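Local coordinates for protein Pab-dependent poly(a)-specific ribonuclease subunit PAN2 (Neurospora crassa, PDB 4CZW) that probably shortens the poly(A) tails of mRNA as the catalytic exonuclease subunit of the PAN2-PAN3 deadenylation complex, here as its pseudo-protease and nuclease domains, at residues T601-S604 and I605-A608; K613-R616 and K617-F621; L526-P529 and K530-Y533. All coordinates share one frame; numbering follows the deposited sequence.

Interaction 1 of 3, residues T601-S604 and I605-A608; sequences THDS and IEDA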
ATOM      1  N   THR A 601     -21.083  19.387 -23.738  1.00121.18           N
ATOM      2  CA  THR A 601     -19.871  19.035 -23.013  1.00107.61           C
ATOM      3  C   THR A 601     -19.954  17.588 -22.541  1.00100.06           C
ATOM      4  O   THR A 601     -21.046  17.062 -22.318  1.00 98.42           O
ATOM      5  CB  THR A 601     -19.636  19.964 -21.809  1.00 96.32           C
ATOM      6  OG1 THR A 601     -20.796  19.963 -20.969  1.00 90.06           O
ATOM      7  CG2 THR A 601     -19.359  21.384 -22.280  1.00100.42           C
ATOM      8  N   HIS A 602     -18.798  16.948 -22.393  1.00 89.53           N
ATOM      9  CA  HIS A 602     -18.743  15.522 -22.086  1.00 84.89           C
ATOM     10  C   HIS A 602     -19.407  15.169 -20.757  1.00 76.57           C
ATOM     11  O   HIS A 602     -19.148  15.796 -19.730  1.00 74.21           O
ATOM     12  CB  HIS A 602     -17.290  15.040 -22.082  1.00 82.71           C
ATOM     13  CG  HIS A 602     -16.633  15.093 -23.426  1.00 98.14           C
ATOM     14  ND1 HIS A 602     -16.182  16.268 -23.989  1.00107.18           N
ATOM     15  CD2 HIS A 602     -16.357  14.116 -24.322  1.00 97.85           C
ATOM     16  CE1 HIS A 602     -15.652  16.012 -25.172  1.00104.32           C
ATOM     17  NE2 HIS A 602     -15.747  14.714 -25.399  1.00102.69           N
ATOM     18  N   ASP A 603     -20.274  14.163 -20.797  1.00 63.70           N
ATOM     19  CA  ASP A 603     -20.924  13.643 -19.602  1.00 47.60           C
ATOM     20  C   ASP A 603     -20.530  12.180 -19.409  1.00 57.96           C
ATOM     21  O   ASP A 603     -20.653  11.372 -20.329  1.00 56.14           O
ATOM     22  CB  ASP A 603     -22.443  13.787 -19.704  1.00 48.12           C
ATOM     23  CG  ASP A 603     -23.162  13.291 -18.466  1.00 52.58           C
ATOM     24  OD1 ASP A 603     -23.367  14.093 -17.530  1.00 64.03           O
ATOM     25  OD2 ASP A 603     -23.525  12.097 -18.430  1.00 51.74           O
ATOM     26  N   SER A 604     -20.054  11.849 -18.212  1.00 53.65           N
ATOM     27  CA  SER A 604     -19.499  10.526 -17.945  1.00 47.96           C
ATOM     28  C   SER A 604     -20.540   9.409 -18.027  1.00 45.31           C
ATOM     29  O   SER A 604     -20.206   8.268 -18.343  1.00 49.03           O
ATOM     30  CB  SER A 604     -18.823  10.507 -16.573  1.00 48.70           C
ATOM     31  OG  SER A 604     -19.709  10.955 -15.563  1.00 60.77           O
ATOM     32  N   ILE A 605     -21.797   9.736 -17.741  1.00 42.45           N
ATOM     33  CA  ILE A 605     -22.870   8.752 -17.843  1.00 45.91           C
ATOM     34  C   ILE A 605     -23.166   8.442 -19.309  1.00 47.32           C
ATOM     35  O   ILE A 605     -23.317   7.280 -19.690  1.00 46.42           O
ATOM     36  CB  ILE A 605     -24.159   9.235 -17.147  1.00 44.24           C
ATOM     37  CG1 ILE A 605     -23.915   9.441 -15.651  1.00 48.53           C
ATOM     38  CG2 ILE A 605     -25.292   8.243 -17.366  1.00 44.16           C
ATOM     39  CD1 ILE A 605     -25.147   9.869 -14.885  1.00 44.99           C
ATOM     40  N   GLU A 606     -23.238   9.488 -20.126  1.00 43.13           N
ATOM     41  CA  GLU A 606     -23.489   9.336 -21.556  1.00 51.98           C
ATOM     42  C   GLU A 606     -22.372   8.552 -22.239  1.00 51.14           C
ATOM     43  O   GLU A 606     -22.633   7.639 -23.024  1.00 51.88           O
ATOM     44  CB  GLU A 606     -23.645  10.704 -22.224  1.00 48.89           C
ATOM     45  CG  GLU A 606     -24.874  11.484 -21.785  1.00 58.12           C
ATOM     46  CD  GLU A 606     -25.008  12.808 -22.513  1.00 66.82           C
ATOM     47  OE1 GLU A 606     -24.123  13.128 -23.334  1.00 71.66           O
ATOM     48  OE2 GLU A 606     -25.998  13.527 -22.266  1.00 70.26           O
ATOM     49  N   ASP A 607     -21.128   8.915 -21.936  1.00 46.03           N
ATOM     50  CA  ASP A 607     -19.967   8.251 -22.521  1.00 37.16           C
ATOM     51  C   ASP A 607     -19.887   6.787 -22.098  1.00 43.27           C
ATOM     52  O   ASP A 607     -19.376   5.945 -22.836  1.00 45.51           O
ATOM     53  CB  ASP A 607     -18.681   8.980 -22.131  1.00 42.02           C
ATOM     54  CG  ASP A 607     -18.536  10.322 -22.823  1.00 49.70           C
ATOM     55  OD1 ASP A 607     -19.557  10.862 -23.300  1.00 57.84           O
ATOM     56  OD2 ASP A 607     -17.401  10.838 -22.889  1.00 55.14           O
ATOM     57  N   ALA A 608     -20.390   6.489 -20.905  1.00 43.41           N
ATOM     58  CA  ALA A 608     -20.439   5.114 -20.422  1.00 40.51           C
ATOM     59  C   ALA A 608     -21.497   4.330 -21.187  1.00 42.40           C
ATOM     60  O   ALA A 608     -21.276   3.183 -21.577  1.00 44.62           O
ATOM     61  CB  ALA A 608     -20.721   5.079 -18.930  1.00 43.59           C
TER
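D603 is the N-cap of helix 604-623 and reaches I605 and E606 across the first turn of this helix of the DEDD-type exonuclease domain. D603 OD2 accepts from E606 N at 3.1 Å through its anti lone pair. I605 N makes a weak bond to D603 OD2 at 3.0 Å. With CG anti to the backbone N (chi1 -179°), D603 turns one oxygen to the helix and leaves OD1 for a salt bridge with R476 on strand 471-481. This double use ties the cap to the sheet and probably fixes the rotation of the carboxylate. D607, on the same first turn, probably binds a catalytic divalent metal, as in related enzymes. D607 lies beside D445 of strand 441-451, another predicted metal ligand. S604 OG is hydrogen-bonded to S478. The backbone of D603 also serves the helix: D607 N donates to D603 O at 3.0 Å, almost straight at 169°. H602 stands next to D607 with its ring edge-on to the carboxylate, the two planes 81° apart, and D607 OD2 lies in the ring plane 3.7 Å from H602 CD2.

Interaction 2 of 3, residues K613-R616 and K617-F621; sequences KLYR and KYEEF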
ATOM      1  N   LYS A 613     -23.219   0.697 -25.707  1.00 46.38           N
ATOM      2  CA  LYS A 613     -23.892   0.545 -26.993  1.00 40.85           C
ATOM      3  C   LYS A 613     -22.933   0.000 -28.044  1.00 47.39           C
ATOM      4  O   LYS A 613     -23.302  -0.850 -28.855  1.00 46.72           O
ATOM      5  CB  LYS A 613     -24.473   1.881 -27.463  1.00 41.39           C
ATOM      6  CG  LYS A 613     -25.679   2.361 -26.674  1.00 43.02           C
ATOM      7  CD  LYS A 613     -26.178   3.693 -27.213  1.00 41.72           C
ATOM      8  CE  LYS A 613     -27.465   4.121 -26.530  1.00 60.67           C
ATOM      9  NZ  LYS A 613     -27.965   5.419 -27.064  1.00 66.98           N
ATOM     10  N   LEU A 614     -21.701   0.498 -28.023  1.00 42.29           N
ATOM     11  CA  LEU A 614     -20.677   0.065 -28.965  1.00 38.74           C
ATOM     12  C   LEU A 614     -20.331  -1.408 -28.778  1.00 45.83           C
ATOM     13  O   LEU A 614     -20.084  -2.123 -29.749  1.00 51.75           O
ATOM     14  CB  LEU A 614     -19.418   0.922 -28.817  1.00 40.60           C
ATOM     15  CG  LEU A 614     -19.510   2.354 -29.348  1.00 41.74           C
ATOM     16  CD1 LEU A 614     -18.255   3.133 -28.995  1.00 47.36           C
ATOM     17  CD2 LEU A 614     -19.734   2.351 -30.852  1.00 43.39           C
ATOM     18  N   TYR A 615     -20.313  -1.859 -27.527  1.00 44.02           N
ATOM     19  CA  TYR A 615     -20.021  -3.257 -27.237  1.00 41.47           C
ATOM     20  C   TYR A 615     -21.158  -4.163 -27.697  1.00 43.86           C
ATOM     21  O   TYR A 615     -20.924  -5.284 -28.147  1.00 48.21           O
ATOM     22  CB  TYR A 615     -19.761  -3.466 -25.745  1.00 45.89           C
ATOM     23  CG  TYR A 615     -19.570  -4.922 -25.380  1.00 36.21           C
ATOM     24  CD1 TYR A 615     -18.392  -5.587 -25.696  1.00 30.76           C
ATOM     25  CD2 TYR A 615     -20.570  -5.635 -24.730  1.00 32.25           C
ATOM     26  CE1 TYR A 615     -18.213  -6.918 -25.371  1.00 38.36           C
ATOM     27  CE2 TYR A 615     -20.400  -6.966 -24.401  1.00 34.38           C
ATOM     28  CZ  TYR A 615     -19.219  -7.603 -24.724  1.00 35.99           C
ATOM     29  OH  TYR A 615     -19.045  -8.929 -24.400  1.00 43.53           O
ATOM     30  N   ARG A 616     -22.389  -3.675 -27.574  1.00 40.83           N
ATOM     31  CA  ARG A 616     -23.551  -4.442 -28.008  1.00 43.41           C
ATOM     32  C   ARG A 616     -23.548  -4.604 -29.523  1.00 45.87           C
ATOM     33  O   ARG A 616     -23.928  -5.654 -30.043  1.00 49.56           O
ATOM     34  CB  ARG A 616     -24.847  -3.776 -27.542  1.00 47.00           C
ATOM     35  CG  ARG A 616     -25.040  -3.789 -26.033  1.00 42.14           C
ATOM     36  CD  ARG A 616     -24.828  -5.184 -25.465  1.00 49.90           C
ATOM     37  NE  ARG A 616     -25.019  -5.227 -24.019  1.00 51.11           N
ATOM     38  CZ  ARG A 616     -24.728  -6.277 -23.257  1.00 47.61           C
ATOM     39  NH1 ARG A 616     -24.224  -7.376 -23.804  1.00 41.27           N
ATOM     40  NH2 ARG A 616     -24.935  -6.228 -21.948  1.00 40.43           N
ATOM     41  N   LYS A 617     -23.115  -3.563 -30.227  1.00 37.73           N
ATOM     42  CA  LYS A 617     -22.946  -3.633 -31.674  1.00 42.88           C
ATOM     43  C   LYS A 617     -21.869  -4.648 -32.031  1.00 46.09           C
ATOM     44  O   LYS A 617     -21.989  -5.378 -33.015  1.00 46.02           O
ATOM     45  CB  LYS A 617     -22.589  -2.260 -32.245  1.00 39.54           C
ATOM     46  CG  LYS A 617     -23.762  -1.305 -32.349  1.00 52.27           C
ATOM     47  CD  LYS A 617     -24.815  -1.840 -33.305  1.00 51.00           C
ATOM     48  CE  LYS A 617     -25.985  -0.882 -33.435  1.00 55.41           C
ATOM     49  NZ  LYS A 617     -27.041  -1.424 -34.334  1.00 70.54           N
ATOM     50  N   TYR A 618     -20.816  -4.685 -31.220  1.00 47.43           N
ATOM     51  CA  TYR A 618     -19.724  -5.628 -31.416  1.00 37.21           C
ATOM     52  C   TYR A 618     -20.204  -7.068 -31.280  1.00 40.29           C
ATOM     53  O   TYR A 618     -19.784  -7.944 -32.035  1.00 43.26           O
ATOM     54  CB  TYR A 618     -18.595  -5.347 -30.423  1.00 35.06           C
ATOM     55  CG  TYR A 618     -17.560  -6.445 -30.339  1.00 35.22           C
ATOM     56  CD1 TYR A 618     -16.710  -6.707 -31.404  1.00 44.48           C
ATOM     57  CD2 TYR A 618     -17.428  -7.214 -29.190  1.00 33.72           C
ATOM     58  CE1 TYR A 618     -15.758  -7.705 -31.330  1.00 47.91           C
ATOM     59  CE2 TYR A 618     -16.481  -8.215 -29.107  1.00 41.31           C
ATOM     60  CZ  TYR A 618     -15.649  -8.458 -30.180  1.00 50.63           C
ATOM     61  OH  TYR A 618     -14.704  -9.455 -30.101  1.00 55.63           O
ATOM     62  N   GLU A 619     -21.087  -7.307 -30.315  1.00 40.63           N
ATOM     63  CA  GLU A 619     -21.659  -8.633 -30.117  1.00 42.87           C
ATOM     64  C   GLU A 619     -22.503  -9.045 -31.317  1.00 45.01           C
ATOM     65  O   GLU A 619     -22.507 -10.210 -31.714  1.00 43.37           O
ATOM     66  CB  GLU A 619     -22.503  -8.674 -28.842  1.00 43.26           C
ATOM     67  CG  GLU A 619     -21.696  -8.607 -27.556  1.00 44.98           C
ATOM     68  CD  GLU A 619     -22.532  -8.911 -26.328  1.00 50.66           C
ATOM     69  OE1 GLU A 619     -23.715  -8.513 -26.297  1.00 51.17           O
ATOM     70  OE2 GLU A 619     -22.008  -9.556 -25.396  1.00 50.30           O
ATOM     71  N   GLU A 620     -23.216  -8.082 -31.891  1.00 47.07           N
ATOM     72  CA  GLU A 620     -24.040  -8.336 -33.067  1.00 45.96           C
ATOM     73  C   GLU A 620     -23.178  -8.665 -34.280  1.00 50.98           C
ATOM     74  O   GLU A 620     -23.500  -9.569 -35.051  1.00 37.02           O
ATOM     75  CB  GLU A 620     -24.933  -7.129 -33.371  1.00 48.15           C
ATOM     76  CG  GLU A 620     -25.931  -6.805 -32.272  1.00 64.51           C
ATOM     77  CD  GLU A 620     -26.736  -5.555 -32.568  1.00 67.33           C
ATOM     78  OE1 GLU A 620     -26.672  -5.064 -33.715  1.00 65.66           O
ATOM     79  OE2 GLU A 620     -27.432  -5.062 -31.654  1.00 55.68           O
ATOM     80  N   PHE A 621     -22.083  -7.928 -34.439  1.00 36.03           N
ATOM     81  CA  PHE A 621     -21.184  -8.112 -35.574  1.00 38.01           C
ATOM     82  C   PHE A 621     -20.489  -9.470 -35.523  1.00 43.53           C
ATOM     83  O   PHE A 621     -20.312 -10.123 -36.551  1.00 47.69           O
ATOM     84  CB  PHE A 621     -20.141  -6.990 -35.618  1.00 42.02           C
ATOM     85  CG  PHE A 621     -20.725  -5.621 -35.826  1.00 39.11           C
ATOM     86  CD1 PHE A 621     -21.986  -5.464 -36.378  1.00 32.04           C
ATOM     87  CD2 PHE A 621     -20.011  -4.489 -35.468  1.00 37.89           C
ATOM     88  CE1 PHE A 621     -22.524  -4.203 -36.567  1.00 31.51           C
ATOM     89  CE2 PHE A 621     -20.542  -3.227 -35.656  1.00 46.44           C
ATOM     90  CZ  PHE A 621     -21.801  -3.084 -36.207  1.00 46.54           C
TER
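Y615, R616, Y618 and E619 make a surface contact between side chains three and four residues apart along helix 604-623, the last long helix of the exonuclease domain. The i to i+3 pair R616 and E619 forms a salt bridge, with R616 NH1 and E619 OE1 2.8 Å apart. The two side chains run next to each other and point the same way. The oxygen lies close to the guanidinium plane, but the nitrogen meets the carboxylate from above, 42° out of its plane. R616 bends at its second torsion (chi2 -50°), which folds the chain round to its partner. The bridge uses one end of the guanidinium. NE pairs with E487, and NH2 donates to the carbonyl of G482, so three partners hold the group. E619 CG lies over one face of the Y615 ring, offset toward its rim, in a CH-pi contact 4.1 Å from the Y615 centroid. Y615 OH and E619 OE2 are 3.2 Å apart. Y615 CE1 touches Y618 CD2 at 3.9 Å, an apolar contact made at the edge of the Y618 ring. The backbone is regular here, with four i to i+4 bonds from K613 O through R616 O. Around this part of the helix, L614 packs on L585, L588 and L592 of helix 585-592. Y615 and Y618 rest on I573 of helix 570-573, while F621 meets F627 and V630 of helix 627-634.

Interaction 3 of 3, residues L526-P529 and K530-Y533; sequences LVSP and KTAY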
ATOM      1  N   LEU A 526     -22.112  14.689  -3.837  1.00 61.44           N
ATOM      2  CA  LEU A 526     -20.720  14.993  -3.528  1.00 57.73           C
ATOM      3  C   LEU A 526     -20.223  14.167  -2.346  1.00 51.54           C
ATOM      4  O   LEU A 526     -20.768  14.252  -1.245  1.00 63.40           O
ATOM      5  CB  LEU A 526     -20.552  16.485  -3.239  1.00 49.28           C
ATOM      6  CG  LEU A 526     -19.119  17.015  -3.210  1.00 53.77           C
ATOM      7  CD1 LEU A 526     -18.469  16.867  -4.573  1.00 46.31           C
ATOM      8  CD2 LEU A 526     -19.098  18.465  -2.763  1.00 55.77           C
ATOM      9  N   VAL A 527     -19.188  13.368  -2.581  1.00 48.51           N
ATOM     10  CA  VAL A 527     -18.649  12.489  -1.548  1.00 46.42           C
ATOM     11  C   VAL A 527     -17.137  12.633  -1.415  1.00 48.05           C
ATOM     12  O   VAL A 527     -16.488  13.284  -2.235  1.00 50.29           O
ATOM     13  CB  VAL A 527     -18.982  11.012  -1.835  1.00 49.77           C
ATOM     14  CG1 VAL A 527     -20.487  10.790  -1.824  1.00 42.08           C
ATOM     15  CG2 VAL A 527     -18.383  10.583  -3.166  1.00 47.52           C
ATOM     16  N   SER A 528     -16.583  12.021  -0.374  1.00 44.92           N
ATOM     17  CA  SER A 528     -15.142  12.020  -0.157  1.00 46.56           C
ATOM     18  C   SER A 528     -14.469  11.068  -1.146  1.00 49.50           C
ATOM     19  O   SER A 528     -15.098  10.118  -1.609  1.00 51.55           O
ATOM     20  CB  SER A 528     -14.818  11.621   1.286  1.00 46.80           C
ATOM     21  OG  SER A 528     -15.094  10.251   1.512  1.00 52.52           O
ATOM     22  N   PRO A 529     -13.194  11.332  -1.482  1.00 44.93           N
ATOM     23  CA  PRO A 529     -12.441  10.512  -2.441  1.00 40.85           C
ATOM     24  C   PRO A 529     -12.444   9.020  -2.114  1.00 46.35           C
ATOM     25  O   PRO A 529     -12.654   8.196  -3.005  1.00 49.81           O
ATOM     26  CB  PRO A 529     -11.023  11.079  -2.340  1.00 34.45           C
ATOM     27  CG  PRO A 529     -11.223  12.497  -1.948  1.00 47.98           C
ATOM     28  CD  PRO A 529     -12.413  12.500  -1.031  1.00 37.70           C
ATOM     29  N   LYS A 530     -12.216   8.683  -0.850  1.00 48.17           N
ATOM     30  CA  LYS A 530     -12.137   7.288  -0.432  1.00 44.96           C
ATOM     31  C   LYS A 530     -13.508   6.618  -0.457  1.00 40.24           C
ATOM     32  O   LYS A 530     -13.613   5.410  -0.665  1.00 46.96           O
ATOM     33  CB  LYS A 530     -11.519   7.191   0.966  1.00 47.40           C
ATOM     34  CG  LYS A 530     -11.305   5.776   1.477  1.00 45.89           C
ATOM     35  CD  LYS A 530     -12.282   5.443   2.592  1.00 50.32           C
ATOM     36  CE  LYS A 530     -11.951   4.109   3.235  1.00 49.87           C
ATOM     37  NZ  LYS A 530     -12.811   3.836   4.420  1.00 42.74           N
ATOM     38  N   THR A 531     -14.557   7.409  -0.252  1.00 46.99           N
ATOM     39  CA  THR A 531     -15.921   6.890  -0.275  1.00 46.19           C
ATOM     40  C   THR A 531     -16.282   6.373  -1.664  1.00 49.48           C
ATOM     41  O   THR A 531     -16.831   5.280  -1.807  1.00 51.44           O
ATOM     42  CB  THR A 531     -16.943   7.962   0.149  1.00 42.74           C
ATOM     43  OG1 THR A 531     -16.632   8.427   1.467  1.00 56.28           O
ATOM     44  CG2 THR A 531     -18.353   7.391   0.138  1.00 31.99           C
ATOM     45  N   ALA A 532     -15.965   7.162  -2.683  1.00 43.31           N
ATOM     46  CA  ALA A 532     -16.238   6.774  -4.061  1.00 43.75           C
ATOM     47  C   ALA A 532     -15.318   5.642  -4.501  1.00 42.33           C
ATOM     48  O   ALA A 532     -15.737   4.736  -5.222  1.00 51.98           O
ATOM     49  CB  ALA A 532     -16.089   7.967  -4.985  1.00 44.65           C
ATOM     50  N   TYR A 533     -14.065   5.702  -4.063  1.00 37.91           N
ATOM     51  CA  TYR A 533     -13.087   4.669  -4.388  1.00 34.52           C
ATOM     52  C   TYR A 533     -13.504   3.328  -3.799  1.00 40.27           C
ATOM     53  O   TYR A 533     -13.306   2.280  -4.415  1.00 41.83           O
ATOM     54  CB  TYR A 533     -11.698   5.060  -3.875  1.00 39.94           C
ATOM     55  CG  TYR A 533     -10.598   4.098  -4.271  1.00 33.79           C
ATOM     56  CD1 TYR A 533     -10.322   2.971  -3.504  1.00 29.54           C
ATOM     57  CD2 TYR A 533      -9.832   4.318  -5.408  1.00 33.58           C
ATOM     58  CE1 TYR A 533      -9.320   2.089  -3.864  1.00 38.54           C
ATOM     59  CE2 TYR A 533      -8.828   3.443  -5.774  1.00 38.16           C
ATOM     60  CZ  TYR A 533      -8.576   2.332  -4.999  1.00 37.16           C
ATOM     61  OH  TYR A 533      -7.576   1.458  -5.361  1.00 39.23           O
TER
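S528 and T531 turn their hydroxyls to each other where strand 525-527 passes into helix 529-541. S528 is the N-cap. Its OG stands between the backbone N and the carbonyl carbon (chi1 70°), and this brings it over the first turn. T531 OG1 lies beside its own backbone N (chi1 -59°), on the side of S528. T531 OG1 is modelled 2.4 Å from S528 OG, too short to be taken literally at this resolution. A hydrogen bond from T531 OG1 is indicated, but its length is doubtful. S528 OG also accepts a weak bond from T531 N at 3.4 Å. S528 O accepts from A532 N at 3.3 Å, and weakly from T531 N. V527 lies on the apolar side of this turn. V527 CG2 meets A532 CB at 3.9 Å, and V527 CB lies 4.2 Å from T531 CG2. P529 opens the helix, and Y533 N donates to P529 O at 3.1 Å. The long side chains lead elsewhere. K530 runs out to the zinc site of H70, C75, C80 and C83, and its NZ donates to the carbonyls of C75 and A77. Y533 OH is hydrogen-bonded to the carbonyl of N559. The chemistry thus implies two roles for one turn: the S528 hydroxyl caps the helix start, with the T531 hydroxyl against it, while the lysine, likely cationic, joins the exonuclease domain to backbone carbonyls at the zinc site.

How the interactions relate
The three contacts follow one another along the chain, and none nests in or crosses another. Interaction 3 comes first. It closes the turn from strand 525-527 into helix 529-541, on the side of the exonuclease domain that meets the zinc site near helix 81-94. Interaction 1 follows and closes the turn into helix 604-623 beside strands 441-451 and 471-481. Interaction 2 lies further along the same helix and closes no loop. Centres are about 19 Å apart for interactions 1 and 2, and about 32 Å for interactions 2 and 3. Interactions 1 and 3 are both helix N-caps, one with an aspartate and one with a serine. Helix 604-623 links the predicted metal site to helices 585-592 and 627-634.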